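Local coordinates for Xaa-Pro Dipeptidase (Alteromonas macleodii, PDB 2QS8) that acts as a metal-dependent carboxypeptidase of the amidohydrolase superfamily, hydrolysing the C-terminal peptide bond of small peptides such as dipeptides, at the methionine site and the interface of chains A and B. Numbering follows the deposited sequence. Chains: chain A/B, Xaa-Pro Dipeptidase.

Contact 1: the methionine site. Residues chain A 150, 200-202, 235, 237, 255, 277, 280-281, 284, 309, 328. With MET (methionine), chain C.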
loop_
_atom_site.group_PDB
_atom_site.type_symbol
_atom_site.label_atom_id
_atom_site.label_comp_id
_atom_site.label_asym_id
_atom_site.label_seq_id
_atom_site.Cartn_x
_atom_site.Cartn_y
_atom_site.Cartn_z
ATOM N N HIS A 150 -7.157 19.728 5.130
ATOM C CA HIS A 150 -7.243 21.131 4.746
ATOM C C HIS A 150 -6.766 21.423 3.332
ATOM O O HIS A 150 -7.340 22.270 2.645
ATOM C CB HIS A 150 -6.470 21.997 5.747
ATOM C CG HIS A 150 -6.490 23.459 5.425
ATOM N ND1 HIS A 150 -7.659 24.186 5.322
ATOM C CD2 HIS A 150 -5.482 24.327 5.176
ATOM C CE1 HIS A 150 -7.366 25.441 5.024
ATOM N NE2 HIS A 150 -6.053 25.556 4.931
ATOM N N GLY A 200 -8.139 23.147 8.698
ATOM C CA GLY A 200 -7.932 24.554 8.401
ATOM C C GLY A 200 -9.213 25.354 8.280
ATOM O O GLY A 200 -10.306 24.809 8.427
ATOM N N VAL A 201 -9.079 26.645 7.985
ATOM C CA VAL A 201 -10.225 27.541 7.876
ATOM C C VAL A 201 -10.888 27.654 6.499
ATOM O O VAL A 201 -12.057 27.316 6.339
ATOM C CB VAL A 201 -9.855 28.974 8.340
ATOM C CG1 VAL A 201 -11.033 29.919 8.142
ATOM C CG2 VAL A 201 -9.445 28.952 9.786
ATOM N N LEU A 202 -10.140 28.146 5.520
ATOM C CA LEU A 202 -10.674 28.343 4.174
ATOM C C LEU A 202 -10.980 27.082 3.352
ATOM O O LEU A 202 -11.343 27.173 2.187
ATOM C CB LEU A 202 -9.730 29.257 3.395
ATOM C CG LEU A 202 -9.499 30.583 4.118
ATOM C CD1 LEU A 202 -8.478 31.422 3.356
ATOM C CD2 LEU A 202 -10.822 31.308 4.257
ATOM N N HIS A 235 1.343 23.820 8.249
ATOM C CA HIS A 235 0.096 24.499 8.590
ATOM C C HIS A 235 -0.408 23.813 9.865
ATOM O O HIS A 235 -0.446 22.588 9.927
ATOM C CB HIS A 235 -0.934 24.300 7.469
ATOM C CG HIS A 235 -2.340 24.625 7.862
ATOM N ND1 HIS A 235 -2.936 25.830 7.577
ATOM C CD2 HIS A 235 -3.275 23.890 8.509
ATOM C CE1 HIS A 235 -4.177 25.830 8.028
ATOM N NE2 HIS A 235 -4.406 24.661 8.599
ATOM N N HIS A 237 -3.250 24.709 13.338
ATOM C CA HIS A 237 -4.038 25.559 14.217
ATOM C C HIS A 237 -4.195 24.836 15.556
ATOM O O HIS A 237 -3.930 25.412 16.606
ATOM C CB HIS A 237 -5.422 25.833 13.611
ATOM C CG HIS A 237 -5.396 26.702 12.395
ATOM N ND1 HIS A 237 -4.925 27.996 12.414
ATOM C CD2 HIS A 237 -5.815 26.475 11.128
ATOM C CE1 HIS A 237 -5.056 28.531 11.212
ATOM N NE2 HIS A 237 -5.594 27.628 10.413
ATOM N N HIS A 255 0.797 29.915 11.297
ATOM C CA HIS A 255 -0.419 30.240 12.056
ATOM C C HIS A 255 -0.393 29.877 13.557
ATOM O O HIS A 255 -0.578 30.746 14.410
ATOM C CB HIS A 255 -1.641 29.582 11.401
ATOM C CG HIS A 255 -1.611 29.596 9.906
ATOM N ND1 HIS A 255 -1.422 30.747 9.174
ATOM C CD2 HIS A 255 -1.734 28.597 9.003
ATOM C CE1 HIS A 255 -1.431 30.456 7.884
ATOM N NE2 HIS A 255 -1.617 29.158 7.756
ATOM N N THR A 277 1.369 35.005 10.490
ATOM C CA THR A 277 0.344 35.376 9.513
ATOM C C THR A 277 -0.823 36.030 10.244
ATOM O O THR A 277 -1.987 35.639 10.079
ATOM C CB THR A 277 -0.197 34.166 8.689
ATOM O OG1 THR A 277 -1.011 33.316 9.521
ATOM C CG2 THR A 277 0.962 33.386 8.081
ATOM N N ALA A 280 -3.675 37.541 7.841
ATOM C CA ALA A 280 -4.678 36.598 7.360
ATOM C C ALA A 280 -5.664 36.289 8.476
ATOM O O ALA A 280 -6.851 36.103 8.224
ATOM C CB ALA A 280 -4.011 35.312 6.869
ATOM N N GLY A 281 -5.158 36.230 9.704
ATOM C CA GLY A 281 -6.010 35.957 10.844
ATOM C C GLY A 281 -7.058 37.048 10.985
ATOM O O GLY A 281 -8.257 36.767 11.050
ATOM N N VAL A 284 -9.844 36.942 8.030
ATOM C CA VAL A 284 -10.987 36.049 8.136
ATOM C C VAL A 284 -11.920 36.436 9.277
ATOM O O VAL A 284 -13.120 36.168 9.213
ATOM C CB VAL A 284 -10.554 34.557 8.282
ATOM C CG1 VAL A 284 -9.767 34.121 7.055
ATOM C CG2 VAL A 284 -9.732 34.363 9.525
ATOM N N ILE A 309 -5.023 34.469 16.666
ATOM C CA ILE A 309 -3.637 34.582 16.220
ATOM C C ILE A 309 -2.871 35.746 16.852
ATOM O O ILE A 309 -1.757 35.561 17.334
ATOM C CB ILE A 309 -3.557 34.666 14.682
ATOM C CG1 ILE A 309 -4.050 33.345 14.080
ATOM C CG2 ILE A 309 -2.123 34.920 14.240
ATOM C CD1 ILE A 309 -3.978 33.272 12.567
ATOM N N ASP A 328 0.627 35.105 4.717
ATOM C CA ASP A 328 -0.407 34.275 4.120
ATOM C C ASP A 328 -1.149 35.132 3.089
ATOM O O ASP A 328 -2.376 35.037 2.928
ATOM C CB ASP A 328 -1.384 33.720 5.168
ATOM C CG ASP A 328 -2.175 32.510 4.656
ATOM O OD1 ASP A 328 -1.952 32.066 3.509
ATOM O OD2 ASP A 328 -3.022 31.982 5.405
HETATM N N MET C . -5.090 29.857 5.178
HETATM C CA MET C . -5.357 29.622 6.628
HETATM C C MET C . -6.507 28.643 6.843
HETATM O O MET C . -6.555 28.029 7.928
HETATM C CB MET C . -5.691 30.946 7.312
HETATM C CG MET C . -5.910 30.811 8.795
HETATM S SD MET C . -6.073 32.389 9.553
HETATM C CE MET C . -4.413 32.978 9.380
HETATM O OXT MET C . -7.348 28.513 5.927
HETATM O O HOH W 1 -4.223 27.926 3.878
#
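The methionine lies in the active site of an amidohydrolase-superfamily TIM barrel, almost fully buried. Its carboxylate end is held by backbone and histidine. Carboxylate oxygen O accepts from two donors. The backbone N of A:Val201 comes in at 2.9 Å from MET O. A:His237 points NE2 at MET O at 2.7 Å, with this oxygen close to the imidazole plane. The edge of the A:His235 ring, at CE1, also faces O. The second oxygen, MET OXT, takes a nearly straight bond (169°) from the backbone N of A:Leu202 at 2.8 Å. Consecutive amides thus grip the two oxygens, which suits recognition of a free C-terminus. The amino group comes next. MET N donates to A:Asp328 OD2 at 3.0 Å, on the syn lone pair. A:Asp328 is also a magnesium ligand, so this nitrogen probably marks where the scissile amide would lie. Water 1 links MET N to A:His150 NE2. Along the side chain, MET CG rests against A:His237 CE1 at 3.4 Å. The terminal methyl MET CE packs against A:Ala280 CB at 3.5 Å and touches A:Ile309 CD1. A:Thr277 OG1 lies beside CE. A:Thr277 OG1 and A:His255 ND1 share a hydrogen bond of 2.6 Å, which helps hold that ring's rotation.

Contact 2: the interface of chains A and B. Residues chain A 147-148, 152, 154-155, 162, 164-165, 173; chain B 168, 180, 184, 187-188.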
loop_
_atom_site.group_PDB
_atom_site.type_symbol
_atom_site.label_atom_id
_atom_site.label_comp_id
_atom_site.label_asym_id
_atom_site.label_seq_id
_atom_site.Cartn_x
_atom_site.Cartn_y
_atom_site.Cartn_z
ATOM N N THR A 147 -6.390 12.387 3.241
ATOM C CA THR A 147 -7.756 12.399 2.726
ATOM C C THR A 147 -8.685 13.344 3.489
ATOM O O THR A 147 -8.850 13.228 4.697
ATOM C CB THR A 147 -8.356 10.986 2.742
ATOM O OG1 THR A 147 -7.597 10.147 1.862
ATOM C CG2 THR A 147 -9.842 11.013 2.311
ATOM N N GLY A 148 -9.288 14.282 2.768
ATOM C CA GLY A 148 -10.197 15.221 3.399
ATOM C C GLY A 148 -9.530 16.360 4.147
ATOM O O GLY A 148 -10.205 17.250 4.656
ATOM N N ASP A 152 -6.628 19.122 0.774
ATOM C CA ASP A 152 -7.083 18.131 -0.194
ATOM C C ASP A 152 -7.815 18.954 -1.257
ATOM O O ASP A 152 -8.860 19.555 -0.989
ATOM C CB ASP A 152 -8.051 17.140 0.459
ATOM C CG ASP A 152 -8.543 16.064 -0.513
ATOM O OD1 ASP A 152 -8.578 16.329 -1.732
ATOM O OD2 ASP A 152 -8.910 14.961 -0.049
ATOM N N THR A 154 -9.731 18.102 -3.530
ATOM C CA THR A 154 -11.014 17.561 -3.976
ATOM C C THR A 154 -12.140 17.730 -2.973
ATOM O O THR A 154 -13.239 17.220 -3.182
ATOM C CB THR A 154 -10.911 16.069 -4.388
ATOM O OG1 THR A 154 -10.391 15.284 -3.311
ATOM C CG2 THR A 154 -10.017 15.929 -5.614
ATOM N N ASN A 155 -11.871 18.448 -1.887
ATOM C CA ASN A 155 -12.905 18.711 -0.885
ATOM C C ASN A 155 -13.970 19.594 -1.533
ATOM O O ASN A 155 -13.720 20.225 -2.554
ATOM C CB ASN A 155 -12.333 19.452 0.328
ATOM C CG ASN A 155 -11.674 18.521 1.338
ATOM O OD1 ASN A 155 -12.075 17.374 1.505
ATOM N ND2 ASN A 155 -10.671 19.031 2.036
ATOM N N TYR A 162 -15.572 14.145 -8.660
ATOM C CA TYR A 162 -14.135 14.107 -8.428
ATOM C C TYR A 162 -13.621 12.674 -8.370
ATOM O O TYR A 162 -14.381 11.749 -8.102
ATOM C CB TYR A 162 -13.773 14.846 -7.128
ATOM C CG TYR A 162 -14.092 14.121 -5.821
ATOM C CD1 TYR A 162 -13.141 13.308 -5.200
ATOM C CD2 TYR A 162 -15.334 14.283 -5.189
ATOM C CE1 TYR A 162 -13.413 12.682 -3.978
ATOM C CE2 TYR A 162 -15.615 13.660 -3.977
ATOM C CZ TYR A 162 -14.646 12.863 -3.373
ATOM O OH TYR A 162 -14.898 12.269 -2.158
ATOM N N TYR A 164 -10.841 10.065 -6.567
ATOM C CA TYR A 164 -10.032 9.986 -5.355
ATOM C C TYR A 164 -8.575 10.276 -5.732
ATOM O O TYR A 164 -8.011 9.627 -6.605
ATOM C CB TYR A 164 -10.138 8.597 -4.724
ATOM C CG TYR A 164 -11.546 8.187 -4.394
ATOM C CD1 TYR A 164 -12.331 8.953 -3.530
ATOM C CD2 TYR A 164 -12.105 7.040 -4.956
ATOM C CE1 TYR A 164 -13.641 8.589 -3.234
ATOM C CE2 TYR A 164 -13.409 6.662 -4.670
ATOM C CZ TYR A 164 -14.174 7.444 -3.810
ATOM O OH TYR A 164 -15.467 7.092 -3.545
ATOM N N PRO A 165 -7.957 11.269 -5.078
ATOM C CA PRO A 165 -6.568 11.652 -5.349
ATOM C C PRO A 165 -5.560 10.574 -4.989
ATOM O O PRO A 165 -5.797 9.761 -4.095
ATOM C CB PRO A 165 -6.372 12.896 -4.488
ATOM C CG PRO A 165 -7.776 13.380 -4.216
ATOM C CD PRO A 165 -8.530 12.116 -4.020
ATOM N N ASN A 173 -1.979 8.772 2.840
ATOM C CA ASN A 173 -2.401 7.996 4.001
ATOM C C ASN A 173 -1.261 7.004 4.263
ATOM O O ASN A 173 -0.913 6.208 3.389
ATOM C CB ASN A 173 -3.711 7.246 3.723
ATOM C CG ASN A 173 -4.907 8.172 3.633
ATOM O OD1 ASN A 173 -5.296 8.812 4.619
ATOM N ND2 ASN A 173 -5.500 8.256 2.446
ATOM N N GLU B 168 -11.537 4.264 -0.019
ATOM C CA GLU B 168 -12.457 5.384 0.088
ATOM C C GLU B 168 -13.914 4.946 -0.052
ATOM O O GLU B 168 -14.807 5.639 0.401
ATOM C CB GLU B 168 -12.118 6.463 -0.954
ATOM C CG GLU B 168 -10.807 7.212 -0.706
ATOM C CD GLU B 168 -9.590 6.553 -1.338
ATOM O OE1 GLU B 168 -9.637 5.340 -1.661
ATOM O OE2 GLU B 168 -8.566 7.252 -1.505
ATOM N N ALA B 180 -7.530 5.821 5.378
ATOM C CA ALA B 180 -8.079 6.422 4.179
ATOM C C ALA B 180 -9.593 6.350 4.263
ATOM O O ALA B 180 -10.279 7.331 3.986
ATOM C CB ALA B 180 -7.587 5.687 2.933
ATOM N N GLN B 184 -12.213 9.374 4.712
ATOM C CA GLN B 184 -13.191 9.578 3.645
ATOM C C GLN B 184 -14.570 9.850 4.243
ATOM O O GLN B 184 -15.340 10.650 3.712
ATOM C CB GLN B 184 -13.283 8.347 2.733
ATOM C CG GLN B 184 -14.205 8.537 1.545
ATOM C CD GLN B 184 -13.747 9.670 0.645
ATOM O OE1 GLN B 184 -12.550 9.837 0.402
ATOM N NE2 GLN B 184 -14.698 10.450 0.135
ATOM N N LYS B 187 -14.610 13.231 5.270
ATOM C CA LYS B 187 -14.705 14.035 4.064
ATOM C C LYS B 187 -16.141 14.090 3.558
ATOM O O LYS B 187 -16.593 15.145 3.146
ATOM C CB LYS B 187 -13.766 13.467 2.985
ATOM C CG LYS B 187 -13.627 14.292 1.705
ATOM C CD LYS B 187 -12.528 13.694 0.805
ATOM C CE LYS B 187 -12.430 14.436 -0.520
ATOM N NZ LYS B 187 -11.201 14.064 -1.251
ATOM N N ASP B 188 -16.856 12.966 3.608
ATOM C CA ASP B 188 -18.238 12.932 3.145
ATOM C C ASP B 188 -19.172 13.742 4.053
ATOM O O ASP B 188 -20.257 14.132 3.630
ATOM C CB ASP B 188 -18.762 11.498 3.064
ATOM C CG ASP B 188 -18.022 10.650 2.040
ATOM O OD1 ASP B 188 -17.560 11.191 1.009
ATOM O OD2 ASP B 188 -17.924 9.431 2.263
HETATM O O HOH W 2 -8.218 9.650 -0.591
#
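One face of the A:Tyr164 ring carries B:Glu168. B:Glu168 CB sits over the ring centre in a CH-pi contact, 3.5 Å from A:Tyr164 CE1. The chain then bends at chi2 (89°), leaving the carboxylate nearly parallel to the ring. Water 2 bridges B:Glu168 OE2 to the hydroxyl of A:Thr147. The ring of A:Tyr162 has the carbonyl oxygen of A:Thr154 over the centre of one face. The hydroxyl A:Tyr162 OH meets B:Gln184 NE2 tip to tip at 2.9 Å, close to the amide plane. B:Lys187 reaches past this ring, extended and with CG anti to the backbone N (chi1 -173°). Its methylenes run by A:Gly148 CA and A:Asn155 OD1. The ammonium B:Lys187 NZ donates to A:Thr154 OG1 at 2.5 Å. B:Lys187 NZ also forms a salt bridge with A:Asp152 OD2 at 2.7 Å, from above the carboxylate plane. A:Gly148 N takes the anti lone pair of OD2, and N and OG1 of A:Thr154 both bond to OD1. An alanine in place of A:Asp152 would probably cost the lysine its ionic partner and loosen the loop that presents A:Thr154. In this interface of two enzyme copies, possibly not biological, chain A gives loops and chain B one flank of helix 175-188 plus 3-10 helix 167-169.

Contact 3: the interface of chains A and B. Residues chain A 146-147, 172-173, 210-214, 217; chain B 183, 186, 227-228.
Charge pairing centres on B:Arg183, extended from CG to NE. Its guanidinium meets the A:Glu217 carboxylate end-on in a two-pronged salt bridge. B:Arg183 NH2 bonds to A:Glu217 OE1 at 2.9 Å and B:Arg183 NH1 to A:Glu217 OE2 at 3.1 Å, both on syn lone pairs. A:Thr214 N takes the anti lone pair of OE1, helping hold the carboxylate. Among hydrogen bonds to uncharged groups, B:Arg183 NH1 donates to A:Asn173 OD1 at 2.9 Å, nearly in the guanidinium plane. B:Arg183 NE reaches B:Tyr228 OH at 2.8 Å within chain B. Waters also bridge the chains. Water 3 joins B:Arg183 NH2 and B:Asp227 OD2 to the carbonyl of A:Pro211. Water 4 links the B:Tyr186 hydroxyl to A:Gln212 NE2, and water 5 ties B:Tyr228 OH to A:Thr146 OG1. In apolar packing, A:Thr146 CB lies over one guanidinium face, 3.6 Å from CZ of B:Arg183. One contact clashes as modelled: A:Asn210 OD1 and B:Asp227 O are acceptors 2.8 Å apart, though a flipped amide could turn this into a bond. OD1 also sits over one face of the B:Tyr228 ring. This patch joins two enzyme copies, perhaps not biologically. B:Arg183 projects from helix 175-188 towards the start of helix 215-227 in chain A, while B:Asp227 ends that helix in its own chain.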
loop_
_atom_site.group_PDB
_atom_site.type_symbol
_atom_site.label_atom_id
_atom_site.label_comp_id
_atom_site.label_asym_id
_atom_site.label_seq_id
_atom_site.Cartn_x
_atom_site.Cartn_y
_atom_site.Cartn_z
ATOM N N THR A 146 -3.742 14.711 3.995
ATOM C CA THR A 146 -4.333 13.387 4.088
ATOM C C THR A 146 -5.773 13.514 3.581
ATOM O O THR A 146 -6.308 14.616 3.498
ATOM C CB THR A 146 -4.339 12.865 5.532
ATOM O OG1 THR A 146 -4.911 13.839 6.407
ATOM C CG2 THR A 146 -2.926 12.566 5.963
ATOM N N THR A 147 -6.390 12.387 3.241
ATOM C CA THR A 147 -7.756 12.399 2.726
ATOM C C THR A 147 -8.685 13.344 3.489
ATOM O O THR A 147 -8.850 13.228 4.697
ATOM C CB THR A 147 -8.356 10.986 2.742
ATOM O OG1 THR A 147 -7.597 10.147 1.862
ATOM C CG2 THR A 147 -9.842 11.013 2.311
ATOM N N VAL A 172 -2.344 11.890 0.883
ATOM C CA VAL A 172 -1.744 10.653 1.367
ATOM C C VAL A 172 -2.356 10.025 2.612
ATOM O O VAL A 172 -3.110 10.657 3.347
ATOM C CB VAL A 172 -0.264 10.906 1.709
ATOM C CG1 VAL A 172 0.474 11.451 0.495
ATOM C CG2 VAL A 172 -0.181 11.901 2.868
ATOM N N ASN A 173 -1.979 8.772 2.840
ATOM C CA ASN A 173 -2.401 7.996 4.001
ATOM C C ASN A 173 -1.261 7.004 4.263
ATOM O O ASN A 173 -0.913 6.208 3.389
ATOM C CB ASN A 173 -3.711 7.246 3.723
ATOM C CG ASN A 173 -4.907 8.172 3.633
ATOM O OD1 ASN A 173 -5.296 8.812 4.619
ATOM N ND2 ASN A 173 -5.500 8.256 2.446
ATOM N N ASN A 210 -8.374 19.952 13.856
ATOM C CA ASN A 210 -8.097 18.583 14.299
ATOM C C ASN A 210 -6.782 18.028 13.719
ATOM O O ASN A 210 -6.370 18.405 12.626
ATOM C CB ASN A 210 -9.271 17.666 13.909
ATOM C CG ASN A 210 -9.089 17.029 12.543
ATOM O OD1 ASN A 210 -8.744 15.846 12.437
ATOM N ND2 ASN A 210 -9.301 17.810 11.489
ATOM N N PRO A 211 -6.102 17.135 14.455
ATOM C CA PRO A 211 -4.836 16.548 13.975
ATOM C C PRO A 211 -5.093 15.670 12.736
ATOM O O PRO A 211 -5.853 14.693 12.808
ATOM C CB PRO A 211 -4.362 15.738 15.179
ATOM C CG PRO A 211 -5.657 15.280 15.789
ATOM C CD PRO A 211 -6.507 16.530 15.736
ATOM N N GLN A 212 -4.474 16.018 11.608
ATOM C CA GLN A 212 -4.689 15.268 10.364
ATOM C C GLN A 212 -3.496 14.452 9.845
ATOM O O GLN A 212 -3.540 13.884 8.758
ATOM C CB GLN A 212 -5.218 16.210 9.277
ATOM C CG GLN A 212 -6.457 16.974 9.732
ATOM C CD GLN A 212 -7.114 17.761 8.622
ATOM O OE1 GLN A 212 -6.448 18.199 7.680
ATOM N NE2 GLN A 212 -8.427 17.965 8.737
ATOM N N PHE A 213 -2.437 14.392 10.636
ATOM C CA PHE A 213 -1.263 13.594 10.310
ATOM C C PHE A 213 -0.969 12.780 11.564
ATOM O O PHE A 213 -1.027 13.309 12.680
ATOM C CB PHE A 213 -0.050 14.474 9.985
ATOM C CG PHE A 213 0.145 14.755 8.512
ATOM C CD1 PHE A 213 -0.705 15.618 7.826
ATOM C CD2 PHE A 213 1.188 14.155 7.818
ATOM C CE1 PHE A 213 -0.515 15.881 6.465
ATOM C CE2 PHE A 213 1.388 14.408 6.452
ATOM C CZ PHE A 213 0.534 15.274 5.777
ATOM N N THR A 214 -0.678 11.499 11.398
ATOM C CA THR A 214 -0.340 10.653 12.541
ATOM C C THR A 214 1.137 10.961 12.813
ATOM O O THR A 214 1.812 11.554 11.971
ATOM C CB THR A 214 -0.475 9.162 12.199
ATOM O OG1 THR A 214 0.534 8.827 11.248
ATOM C CG2 THR A 214 -1.864 8.844 11.590
ATOM N N GLU A 217 3.164 9.392 10.188
ATOM C CA GLU A 217 3.078 10.081 8.913
ATOM C C GLU A 217 3.906 11.373 8.873
ATOM O O GLU A 217 4.598 11.628 7.891
ATOM C CB GLU A 217 1.611 10.379 8.554
ATOM C CG GLU A 217 0.741 9.132 8.364
ATOM C CD GLU A 217 -0.738 9.451 8.147
ATOM O OE1 GLU A 217 -1.263 10.406 8.752
ATOM O OE2 GLU A 217 -1.389 8.720 7.379
ATOM N N ARG B 183 -10.983 8.692 7.124
ATOM C CA ARG B 183 -10.888 10.061 6.662
ATOM C C ARG B 183 -11.903 10.368 5.554
ATOM O O ARG B 183 -12.415 11.489 5.479
ATOM C CB ARG B 183 -9.459 10.360 6.205
ATOM C CG ARG B 183 -8.490 10.547 7.387
ATOM C CD ARG B 183 -7.030 10.595 6.955
ATOM N NE ARG B 183 -6.130 10.880 8.070
ATOM C CZ ARG B 183 -4.879 10.432 8.150
ATOM N NH1 ARG B 183 -4.372 9.675 7.182
ATOM N NH2 ARG B 183 -4.132 10.732 9.193
ATOM N N TYR B 186 -15.069 11.270 7.072
ATOM C CA TYR B 186 -14.974 12.631 7.587
ATOM C C TYR B 186 -15.201 13.589 6.403
ATOM O O TYR B 186 -15.892 14.602 6.516
ATOM C CB TYR B 186 -13.572 12.883 8.168
ATOM C CG TYR B 186 -13.183 14.337 8.247
ATOM C CD1 TYR B 186 -13.772 15.196 9.182
ATOM C CD2 TYR B 186 -12.230 14.864 7.380
ATOM C CE1 TYR B 186 -13.415 16.547 9.247
ATOM C CE2 TYR B 186 -11.866 16.206 7.435
ATOM C CZ TYR B 186 -12.459 17.043 8.371
ATOM O OH TYR B 186 -12.083 18.362 8.430
ATOM N N ASP B 227 -8.636 11.035 16.193
ATOM C CA ASP B 227 -8.043 12.251 15.632
ATOM C C ASP B 227 -9.097 13.140 14.979
ATOM O O ASP B 227 -8.895 14.340 14.838
ATOM C CB ASP B 227 -6.968 11.915 14.588
ATOM C CG ASP B 227 -5.649 11.466 15.215
ATOM O OD1 ASP B 227 -5.502 11.526 16.461
ATOM O OD2 ASP B 227 -4.755 11.061 14.443
ATOM N N TYR B 228 -10.221 12.561 14.582
ATOM C CA TYR B 228 -11.252 13.358 13.949
ATOM C C TYR B 228 -12.468 13.585 14.849
ATOM O O TYR B 228 -13.498 14.081 14.400
ATOM C CB TYR B 228 -11.654 12.721 12.605
ATOM C CG TYR B 228 -10.535 12.804 11.583
ATOM C CD1 TYR B 228 -9.405 11.985 11.693
ATOM C CD2 TYR B 228 -10.546 13.781 10.585
ATOM C CE1 TYR B 228 -8.313 12.145 10.848
ATOM C CE2 TYR B 228 -9.450 13.953 9.731
ATOM C CZ TYR B 228 -8.337 13.129 9.876
ATOM O OH TYR B 228 -7.241 13.296 9.071
HETATM O O HOH W 3 -4.729 12.096 11.735
HETATM O O HOH W 4 -10.195 18.821 6.650
HETATM O O HOH W 5 -7.374 14.647 6.703
#

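Contacts 2 and 3 are adjoining patches of one chain A to chain B interface, with C-alpha centres about 10 Å apart. They share A:Thr147 and A:Asn173. Helix 175-188 of chain B spans both, placing its residues in each patch. Contact 1 lies deeper in chain A, about 21 Å from contact 2 and 18 Å from contact 3 between C-alpha centres. A:His150 of contact 1 belongs to the same stretch as A:Thr147 and A:Asp152, so packing against chain B may help order one wall of the active site. The deposited assembly has four copies; the structure alone does not show whether it forms in solution.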